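Local coordinates for protein CurF (Lyngbya majuscula, PDB 5DP2) that catalyses cyclopropane ring formation in the curacin A biosynthetic pathway, as an NADP-binding enoyl reductase domain of a polyketide synthase, at residues 24-29 with 111-116; 312-317 with 325-330. All coordinates share one frame; numbering follows the deposited sequence.

Contact 1. Residues 24-29 with 111-116; sequences LTWMPQ and NAFSSF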
loop_
_atom_site.group_PDB
_atom_site.type_symbol
_atom_site.label_atom_id
_atom_site.label_comp_id
_atom_site.label_asym_id
_atom_site.label_seq_id
_atom_site.Cartn_x
_atom_site.Cartn_y
_atom_site.Cartn_z
ATOM N N LEU A 24 2.395 -14.599 -15.450
ATOM C CA LEU A 24 2.695 -13.178 -15.691
ATOM C C LEU A 24 3.657 -13.083 -16.883
ATOM O O LEU A 24 4.666 -13.775 -16.918
ATOM C CB LEU A 24 3.345 -12.582 -14.450
ATOM C CG LEU A 24 2.377 -12.272 -13.306
ATOM C CD1 LEU A 24 3.120 -12.150 -11.987
ATOM C CD2 LEU A 24 1.583 -11.007 -13.612
ATOM N N THR A 25 3.337 -12.190 -17.822
ATOM C CA THR A 25 3.984 -12.083 -19.115
ATOM C C THR A 25 4.167 -10.601 -19.479
ATOM O O THR A 25 3.226 -9.835 -19.347
ATOM C CB THR A 25 3.059 -12.754 -20.170
ATOM O OG1 THR A 25 2.773 -14.114 -19.788
ATOM C CG2 THR A 25 3.662 -12.706 -21.568
ATOM N N TRP A 26 5.318 -10.217 -20.031
ATOM C CA TRP A 26 5.503 -8.890 -20.605
ATOM C C TRP A 26 4.971 -8.921 -22.049
ATOM O O TRP A 26 5.598 -9.480 -22.938
ATOM C CB TRP A 26 6.966 -8.477 -20.572
ATOM C CG TRP A 26 7.463 -8.148 -19.178
ATOM C CD1 TRP A 26 8.341 -8.867 -18.411
ATOM C CD2 TRP A 26 7.090 -6.995 -18.395
ATOM N NE1 TRP A 26 8.526 -8.235 -17.202
ATOM C CE2 TRP A 26 7.777 -7.084 -17.177
ATOM C CE3 TRP A 26 6.241 -5.890 -18.617
ATOM C CZ2 TRP A 26 7.646 -6.120 -16.184
ATOM C CZ3 TRP A 26 6.138 -4.914 -17.634
ATOM C CH2 TRP A 26 6.834 -5.041 -16.428
ATOM N N MET A 27 3.796 -8.344 -22.253
ATOM C CA MET A 27 3.159 -8.351 -23.567
ATOM C C MET A 27 3.577 -7.140 -24.381
ATOM O O MET A 27 3.644 -6.020 -23.860
ATOM C CB MET A 27 1.655 -8.364 -23.413
ATOM C CG MET A 27 1.145 -9.685 -22.868
ATOM S SD MET A 27 1.475 -11.118 -23.909
ATOM C CE MET A 27 0.178 -10.972 -25.139
ATOM N N PRO A 28 3.853 -7.335 -25.671
ATOM C CA PRO A 28 4.197 -6.186 -26.525
ATOM C C PRO A 28 3.092 -5.126 -26.540
ATOM O O PRO A 28 1.905 -5.443 -26.478
ATOM C CB PRO A 28 4.353 -6.837 -27.912
ATOM C CG PRO A 28 4.648 -8.275 -27.631
ATOM C CD PRO A 28 3.852 -8.605 -26.427
ATOM N N GLN A 29 3.503 -3.855 -26.649
ATOM C CA GLN A 29 2.596 -2.726 -26.727
ATOM C C GLN A 29 3.019 -1.768 -27.819
ATOM O O GLN A 29 4.198 -1.631 -28.089
ATOM C CB GLN A 29 2.620 -1.961 -25.390
ATOM C CG GLN A 29 2.120 -2.773 -24.212
ATOM C CD GLN A 29 0.626 -2.830 -24.182
ATOM O OE1 GLN A 29 -0.020 -1.909 -23.708
ATOM N NE2 GLN A 29 0.059 -3.923 -24.640
ATOM N N ASN A 111 -1.787 0.657 -14.007
ATOM C CA ASN A 111 -1.018 0.030 -15.094
ATOM C C ASN A 111 0.464 0.414 -15.030
ATOM O O ASN A 111 1.156 0.422 -16.037
ATOM C CB ASN A 111 -1.599 0.418 -16.461
ATOM C CG ASN A 111 -1.535 1.909 -16.731
ATOM O OD1 ASN A 111 -1.328 2.703 -15.811
ATOM N ND2 ASN A 111 -1.726 2.301 -17.974
ATOM N N ALA A 112 0.989 0.726 -13.828
ATOM C CA ALA A 112 2.401 1.124 -13.735
ATOM C C ALA A 112 3.393 0.036 -14.133
ATOM O O ALA A 112 4.533 0.382 -14.442
ATOM C CB ALA A 112 2.738 1.685 -12.370
ATOM N N PHE A 113 2.992 -1.253 -14.142
ATOM C CA PHE A 113 3.845 -2.290 -14.737
ATOM C C PHE A 113 3.692 -2.237 -16.268
ATOM O O PHE A 113 3.100 -3.120 -16.900
ATOM C CB PHE A 113 3.522 -3.685 -14.185
ATOM C CG PHE A 113 4.089 -3.984 -12.820
ATOM C CD1 PHE A 113 5.406 -4.375 -12.693
ATOM C CD2 PHE A 113 3.310 -3.962 -11.677
ATOM C CE1 PHE A 113 5.952 -4.690 -11.436
ATOM C CE2 PHE A 113 3.839 -4.300 -10.422
ATOM C CZ PHE A 113 5.167 -4.639 -10.318
ATOM N N SER A 114 4.266 -1.178 -16.847
ATOM C CA SER A 114 4.272 -0.884 -18.277
ATOM C C SER A 114 5.518 -0.063 -18.549
ATOM O O SER A 114 5.957 0.701 -17.693
ATOM C CB SER A 114 3.072 -0.029 -18.695
ATOM O OG SER A 114 1.828 -0.642 -18.417
ATOM N N SER A 115 6.044 -0.132 -19.768
ATOM C CA SER A 115 7.185 0.708 -20.098
ATOM C C SER A 115 6.829 2.197 -20.026
ATOM O O SER A 115 7.628 3.020 -19.534
ATOM C CB SER A 115 7.683 0.379 -21.501
ATOM O OG SER A 115 7.931 -1.007 -21.667
ATOM N N PHE A 116 5.652 2.541 -20.547
ATOM C CA PHE A 116 5.168 3.912 -20.605
ATOM C C PHE A 116 3.725 3.938 -20.113
ATOM O O PHE A 116 2.968 3.010 -20.414
ATOM C CB PHE A 116 5.217 4.481 -22.021
ATOM C CG PHE A 116 6.621 4.521 -22.589
ATOM C CD1 PHE A 116 7.475 5.588 -22.332
ATOM C CD2 PHE A 116 7.099 3.473 -23.358
ATOM C CE1 PHE A 116 8.768 5.593 -22.816
ATOM C CE2 PHE A 116 8.385 3.475 -23.838
ATOM C CZ PHE A 116 9.223 4.536 -23.574
#
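The indole of Trp26 reaches from strand 25-28 to Phe113, the central residue of an inverse gamma turn in the loop between strands 103-107 and 116-119. Strand 25-28 pairs with strand 11-14 in a two-stranded antiparallel sheet. The loop falls within the GroES-like family match of the enoyl reductase.

The apolar part is small. The six-membered end of the indole does the touching, and Trp26 CH2 lies 4.1 Å from Phe113 CD1. CH2 comes in at the edge of the phenyl ring, near its plane. Trp26 CG stands anti to its own carbonyl carbon (chi1 -72°), and this lets the outer ring bridge to a loop whose backbone stays well apart. The CA atoms of Trp26 and Ser114, the nearest pair, are 8.4 Å apart.

The polar surroundings are mainly backbone. Phe113 O lies obliquely to the indole ring, 3.6 Å from Trp26 CZ3. The amide Ser114 N lies at the indole edge. At the other end of the indole, NE1 is hydrogen-bonded to Ser318 O. This bond fixes the pyrrole end, while the six-membered end packs on the loop. Phe113 is also backed by Leu13 and Val46.

Within the loop the turn is braced by two bonds. Ser114 N gives a weak 2.9 Å bond to Ala112 O. Ser114 OG donates to Asn111 O at 2.7 Å, tilted 17° from the carbonyl plane, and the same hydroxyl is also hydrogen-bonded to Gln12 NE2.

Contact 2. Residues 312-317 with 325-330; sequences PYKVFP and FRHLQH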
loop_
_atom_site.group_PDB
_atom_site.type_symbol
_atom_site.label_atom_id
_atom_site.label_comp_id
_atom_site.label_asym_id
_atom_site.label_seq_id
_atom_site.Cartn_x
_atom_site.Cartn_y
_atom_site.Cartn_z
ATOM N N PRO A 312 12.282 -0.060 3.989
ATOM C CA PRO A 312 13.221 -1.105 3.529
ATOM C C PRO A 312 12.705 -1.694 2.221
ATOM O O PRO A 312 11.481 -1.808 2.044
ATOM C CB PRO A 312 13.197 -2.137 4.673
ATOM C CG PRO A 312 12.737 -1.355 5.858
ATOM C CD PRO A 312 11.738 -0.400 5.310
ATOM N N TYR A 313 13.620 -2.079 1.359
ATOM C CA TYR A 313 13.192 -2.616 0.066
ATOM C C TYR A 313 14.168 -3.666 -0.442
ATOM O O TYR A 313 15.313 -3.761 -0.017
ATOM C CB TYR A 313 13.014 -1.501 -0.982
ATOM C CG TYR A 313 14.277 -0.727 -1.313
ATOM C CD1 TYR A 313 15.239 -1.260 -2.189
ATOM C CD2 TYR A 313 14.549 0.496 -0.712
ATOM C CE1 TYR A 313 16.412 -0.579 -2.467
ATOM C CE2 TYR A 313 15.709 1.200 -0.997
ATOM C CZ TYR A 313 16.640 0.658 -1.875
ATOM O OH TYR A 313 17.808 1.342 -2.143
ATOM N N LYS A 314 13.667 -4.439 -1.403
ATOM C CA LYS A 314 14.453 -5.375 -2.182
ATOM C C LYS A 314 14.110 -5.160 -3.661
ATOM O O LYS A 314 12.916 -5.122 -4.008
ATOM C CB LYS A 314 14.181 -6.823 -1.786
ATOM C CG LYS A 314 15.078 -7.780 -2.577
ATOM C CD LYS A 314 14.953 -9.226 -2.150
ATOM C CE LYS A 314 15.706 -10.143 -3.070
ATOM N NZ LYS A 314 17.162 -10.039 -2.837
ATOM N N VAL A 315 15.142 -5.012 -4.488
ATOM C CA VAL A 315 14.951 -4.734 -5.914
ATOM C C VAL A 315 15.034 -6.024 -6.730
ATOM O O VAL A 315 15.895 -6.891 -6.492
ATOM C CB VAL A 315 16.002 -3.742 -6.427
ATOM C CG1 VAL A 315 15.972 -3.581 -7.943
ATOM C CG2 VAL A 315 15.849 -2.401 -5.769
ATOM N N PHE A 316 14.126 -6.137 -7.710
ATOM C CA PHE A 316 14.175 -7.147 -8.744
ATOM C C PHE A 316 14.161 -6.457 -10.093
ATOM O O PHE A 316 13.374 -5.518 -10.295
ATOM C CB PHE A 316 12.930 -8.063 -8.681
ATOM C CG PHE A 316 12.894 -8.972 -7.482
ATOM C CD1 PHE A 316 12.530 -8.503 -6.241
ATOM C CD2 PHE A 316 13.174 -10.319 -7.602
ATOM C CE1 PHE A 316 12.494 -9.340 -5.135
ATOM C CE2 PHE A 316 13.154 -11.156 -6.493
ATOM C CZ PHE A 316 12.809 -10.666 -5.265
ATOM N N PRO A 317 14.960 -6.913 -11.059
ATOM C CA PRO A 317 14.818 -6.381 -12.415
ATOM C C PRO A 317 13.509 -6.881 -13.040
ATOM O O PRO A 317 12.972 -7.911 -12.665
ATOM C CB PRO A 317 16.039 -6.967 -13.125
ATOM C CG PRO A 317 16.245 -8.288 -12.437
ATOM C CD PRO A 317 15.948 -8.006 -10.989
ATOM N N PHE A 325 6.962 -11.181 -7.530
ATOM C CA PHE A 325 5.649 -11.502 -7.008
ATOM C C PHE A 325 5.723 -12.667 -6.025
ATOM O O PHE A 325 5.062 -12.654 -4.984
ATOM C CB PHE A 325 4.638 -11.831 -8.131
ATOM C CG PHE A 325 3.929 -10.633 -8.757
ATOM C CD1 PHE A 325 4.606 -9.672 -9.480
ATOM C CD2 PHE A 325 2.554 -10.510 -8.662
ATOM C CE1 PHE A 325 3.926 -8.600 -10.060
ATOM C CE2 PHE A 325 1.860 -9.455 -9.247
ATOM C CZ PHE A 325 2.556 -8.498 -9.969
ATOM N N ARG A 326 6.536 -13.683 -6.344
ATOM C CA ARG A 326 6.671 -14.842 -5.451
ATOM C C ARG A 326 7.312 -14.472 -4.128
ATOM O O ARG A 326 6.971 -15.050 -3.087
ATOM C CB ARG A 326 7.486 -15.943 -6.131
ATOM C CG ARG A 326 6.715 -16.770 -7.114
ATOM C CD ARG A 326 7.595 -17.820 -7.750
ATOM N NE ARG A 326 6.755 -18.644 -8.596
ATOM C CZ ARG A 326 7.161 -19.279 -9.687
ATOM N NH1 ARG A 326 8.437 -19.225 -10.055
ATOM N NH2 ARG A 326 6.300 -20.009 -10.404
ATOM N N HIS A 327 8.233 -13.508 -4.154
ATOM C CA HIS A 327 8.916 -13.061 -2.935
ATOM C C HIS A 327 7.876 -12.525 -1.957
ATOM O O HIS A 327 7.938 -12.752 -0.751
ATOM C CB HIS A 327 9.977 -12.029 -3.305
ATOM C CG HIS A 327 10.952 -11.708 -2.218
ATOM N ND1 HIS A 327 12.097 -12.433 -1.977
ATOM C CD2 HIS A 327 10.980 -10.665 -1.354
ATOM C CE1 HIS A 327 12.777 -11.853 -0.998
ATOM N NE2 HIS A 327 12.108 -10.788 -0.593
ATOM N N LEU A 328 6.896 -11.776 -2.488
ATOM C CA LEU A 328 5.801 -11.245 -1.668
ATOM C C LEU A 328 4.810 -12.343 -1.280
ATOM O O LEU A 328 4.413 -12.433 -0.114
ATOM C CB LEU A 328 5.105 -10.081 -2.413
ATOM C CG LEU A 328 4.064 -9.347 -1.591
ATOM C CD1 LEU A 328 4.559 -8.880 -0.230
ATOM C CD2 LEU A 328 3.522 -8.196 -2.408
ATOM N N GLN A 329 4.456 -13.217 -2.221
ATOM C CA GLN A 329 3.545 -14.323 -1.906
ATOM C C GLN A 329 4.056 -15.185 -0.750
ATOM O O GLN A 329 3.281 -15.546 0.134
ATOM C CB GLN A 329 3.377 -15.203 -3.130
ATOM C CG GLN A 329 2.461 -16.392 -2.912
ATOM C CD GLN A 329 2.552 -17.445 -4.008
ATOM O OE1 GLN A 329 3.558 -17.536 -4.732
ATOM N NE2 GLN A 329 1.515 -18.257 -4.125
ATOM N N HIS A 330 5.348 -15.517 -0.782
ATOM C CA HIS A 330 5.985 -16.341 0.254
ATOM C C HIS A 330 6.434 -15.532 1.464
ATOM O O HIS A 330 6.976 -16.089 2.405
ATOM C CB HIS A 330 7.162 -17.115 -0.348
ATOM C CG HIS A 330 6.769 -18.133 -1.363
ATOM N ND1 HIS A 330 5.588 -18.841 -1.300
ATOM C CD2 HIS A 330 7.395 -18.536 -2.487
ATOM C CE1 HIS A 330 5.502 -19.631 -2.353
ATOM N NE2 HIS A 330 6.594 -19.477 -3.076
#
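Strand 313-317 and the C-terminal part of helix 321-329 lie about one side-chain layer apart, with CA atoms 9.5 Å apart at Lys314 and His327 and 9.7 Å apart at Phe316 and Phe325. The space between them is bridged by Lys314, Phe316 and His327, and all three point their CB atoms across it.

Phe316 and His327 form a T-shaped stack. The edge of the phenyl ring meets the face of the imidazole, with centroids 5.3 Å apart and planes at 62°. Phe316 CZ leads, 3.7 Å from His327 CG and equally close to His327 CB. His327 ND1 lies in the plane of the phenyl ring, at its edge. With CG anti to the backbone N (chi1 -167°), the imidazole extends to both Phe316 and Lys314.

Lys314 meets the far end of the same ring. Its aliphatic chain crosses the histidine at about a right angle, and Lys314 CD is 3.6 Å from His327 NE2. The chain is extended until a bend at chi4. Lys314 NZ remains 5.6 Å from His327 NE2, so the contact is made by methylene groups and not by the charge.

Leu328, next along the helix, touches the bound NADP. Strand and helix are the first two elements of a beta-alpha-beta unit. Phe325 packs on helix 50-57. Strand 336-340 completes the unit, parallel to 313-317, and its Ile337 touches Phe316, His327 and Leu328.

In the fold
Contact 1 is largely buried, while contact 2 lies at the surface and includes the exposed Lys314. Both are small. Contact 1 sets an indole against a turn backbone and one ring edge, whereas contact 2 has a defined edge-to-face stack flanked by lysine methylenes. Their centres are 18 Å apart, but helix 321-329 joins them. Its Phe325 turns away from strand 313-317 and packs on contact 1: Phe325 CG is 3.7 Å from Leu24 CD1, and Phe325 CE1 is 4.2 Å from Phe113 CZ. One side of the helix thus meets strand 313-317, and another meets segments 24-29 and 111-116.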